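Local structure of rhamnose ABC transporter, rhamnose-binding protein (Actinomyces odontolyticus ATCC 17982, 5BQ3) at residues A[153-158]-A[187-192]. The protein probably binds a carbohydrate, as the substrate-binding component of a rhamnose ABC transporter. Residues are numbered along the deposited sequence; the frame is centred on the assembly and turned at random.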
loop_
_atom_site.group_PDB
_atom_site.type_symbol
_atom_site.label_atom_id
_atom_site.label_comp_id
_atom_site.label_asym_id
_atom_site.label_seq_id
_atom_site.Cartn_x
_atom_site.Cartn_y
_atom_site.Cartn_z
ATOM N N GLY A 153 19.149 -18.630 9.690
ATOM C CA GLY A 153 18.272 -19.016 10.791
ATOM C C GLY A 153 16.927 -19.554 10.348
ATOM O O GLY A 153 16.570 -19.454 9.171
ATOM N N LYS A 154 16.169 -20.126 11.303
ATOM C CA LYS A 154 14.840 -20.700 11.076
ATOM C C LYS A 154 13.784 -19.596 11.176
ATOM O O LYS A 154 13.668 -18.938 12.211
ATOM C CB LYS A 154 14.559 -21.845 12.060
ATOM C CG LYS A 154 15.442 -23.064 11.832
ATOM C CD LYS A 154 15.032 -24.249 12.679
ATOM C CE LYS A 154 15.816 -25.477 12.300
ATOM N NZ LYS A 154 15.345 -26.682 13.029
ATOM N N VAL A 155 13.043 -19.373 10.077
ATOM C CA VAL A 155 12.034 -18.314 9.955
ATOM C C VAL A 155 10.641 -18.919 9.670
ATOM O O VAL A 155 10.536 -19.904 8.945
ATOM C CB VAL A 155 12.467 -17.302 8.849
ATOM C CG1 VAL A 155 11.457 -16.174 8.674
ATOM C CG2 VAL A 155 13.851 -16.729 9.135
ATOM N N ALA A 156 9.582 -18.324 10.250
ATOM C CA ALA A 156 8.190 -18.736 10.061
ATOM C C ALA A 156 7.361 -17.583 9.491
ATOM O O ALA A 156 7.592 -16.432 9.850
ATOM C CB ALA A 156 7.597 -19.206 11.379
ATOM N N ILE A 157 6.404 -17.887 8.599
ATOM C CA ILE A 157 5.548 -16.868 7.986
ATOM C C ILE A 157 4.130 -16.954 8.579
ATOM O O ILE A 157 3.519 -18.021 8.566
ATOM C CB ILE A 157 5.546 -16.963 6.427
ATOM C CG1 ILE A 157 6.978 -16.778 5.850
ATOM C CG2 ILE A 157 4.566 -15.946 5.800
ATOM C CD1 ILE A 157 7.191 -17.284 4.428
ATOM N N LEU A 158 3.630 -15.821 9.113
ATOM C CA LEU A 158 2.281 -15.671 9.655
ATOM C C LEU A 158 1.531 -14.714 8.730
ATOM O O LEU A 158 1.611 -13.491 8.883
ATOM C CB LEU A 158 2.297 -15.181 11.121
ATOM C CG LEU A 158 0.980 -15.354 11.904
ATOM C CD1 LEU A 158 1.236 -15.863 13.289
ATOM C CD2 LEU A 158 0.202 -14.059 11.978
ATOM N N ILE A 187 18.317 -18.109 4.885
ATOM C CA ILE A 187 16.963 -18.033 5.444
ATOM C C ILE A 187 16.241 -19.357 5.164
ATOM O O ILE A 187 16.053 -19.729 4.002
ATOM C CB ILE A 187 16.167 -16.800 4.900
ATOM C CG1 ILE A 187 16.880 -15.469 5.235
ATOM C CG2 ILE A 187 14.714 -16.800 5.418
ATOM C CD1 ILE A 187 16.535 -14.295 4.332
ATOM N N GLU A 188 15.849 -20.064 6.232
ATOM C CA GLU A 188 15.138 -21.334 6.122
ATOM C C GLU A 188 13.702 -21.175 6.621
ATOM O O GLU A 188 13.485 -20.989 7.820
ATOM C CB GLU A 188 15.876 -22.441 6.900
ATOM C CG GLU A 188 15.300 -23.835 6.686
ATOM C CD GLU A 188 15.476 -24.839 7.814
ATOM O OE1 GLU A 188 16.125 -24.504 8.832
ATOM O OE2 GLU A 188 14.954 -25.968 7.676
ATOM N N ILE A 189 12.721 -21.237 5.697
ATOM C CA ILE A 189 11.300 -21.165 6.051
ATOM C C ILE A 189 10.927 -22.530 6.638
ATOM O O ILE A 189 11.149 -23.559 5.994
ATOM C CB ILE A 189 10.382 -20.722 4.873
ATOM C CG1 ILE A 189 10.843 -19.379 4.233
ATOM C CG2 ILE A 189 8.895 -20.683 5.280
ATOM C CD1 ILE A 189 10.926 -18.103 5.163
ATOM N N VAL A 190 10.445 -22.537 7.887
ATOM C CA VAL A 190 10.111 -23.769 8.611
ATOM C C VAL A 190 8.589 -23.902 8.842
ATOM O O VAL A 190 8.131 -24.983 9.208
ATOM C CB VAL A 190 10.905 -23.904 9.944
ATOM C CG1 VAL A 190 12.409 -23.951 9.694
ATOM C CG2 VAL A 190 10.553 -22.795 10.930
ATOM N N ALA A 191 7.819 -22.816 8.643
ATOM C CA ALA A 191 6.368 -22.812 8.833
ATOM C C ALA A 191 5.675 -21.706 8.036
ATOM O O ALA A 191 6.256 -20.643 7.805
ATOM C CB ALA A 191 6.028 -22.661 10.309
ATOM N N LYS A 192 4.416 -21.967 7.637
ATOM C CA LYS A 192 3.530 -21.053 6.916
ATOM C C LYS A 192 2.129 -21.164 7.520
ATOM O O LYS A 192 1.357 -22.057 7.152
ATOM C CB LYS A 192 3.522 -21.349 5.405
ATOM C CG LYS A 192 4.725 -20.793 4.650
ATOM C CD LYS A 192 4.350 -20.325 3.244
ATOM C CE LYS A 192 4.396 -21.420 2.214
ATOM N NZ LYS A 192 3.821 -20.972 0.920
#
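In the beta-alpha-beta crossover of strand 153-159, helix 165-180 and strand 187-194, Val155 is gripped through its backbone by the edge strand of a four-stranded parallel sheet. Its N donates to Glu188 O (2.8 Å, 177° at the hydrogen), while its O accepts from Val190 N at 2.8 Å. Regular parallel spacing would next pair Ile157 N with Val190 O; instead it donates to Ala191 O (2.9 Å), from above that carbonyl's plane. The extra residue marks a beta bulge at Val190, whose psi of -14° departs from extended values.

On the face carrying Val155, Ile157, Ile187 and Ile189, the contacts between the strands are apolar. Val155 CG2, anti to its carbonyl carbon, meets Ile187 CG2 at 3.8 Å. Ile189 CD1 touches both Val155 CG1 and Ile157 CD1, 3.9 Å from the latter, and helices 134-149 and 165-180 cover this side.

On the other face Lys154 and Glu188 run side by side, pointing the same way. Lys154 CG packs on Val190 CG1 at 3.8 Å, the two side chains crossing at about a right angle. Lys154 NZ forms a salt bridge with Asp215, remaining 4.8 Å from Glu188 OE1. An alanine at Lys154 would probably leave Asp215 without this charge partner and open a gap beside Val190 CG1. The strand pairing thus rests on backbone bonds and hydrocarbon contact, while the Glu188 carboxylate, which touches the Lys154 chain but not its NZ, probably adds only a longer-range attraction to that charge.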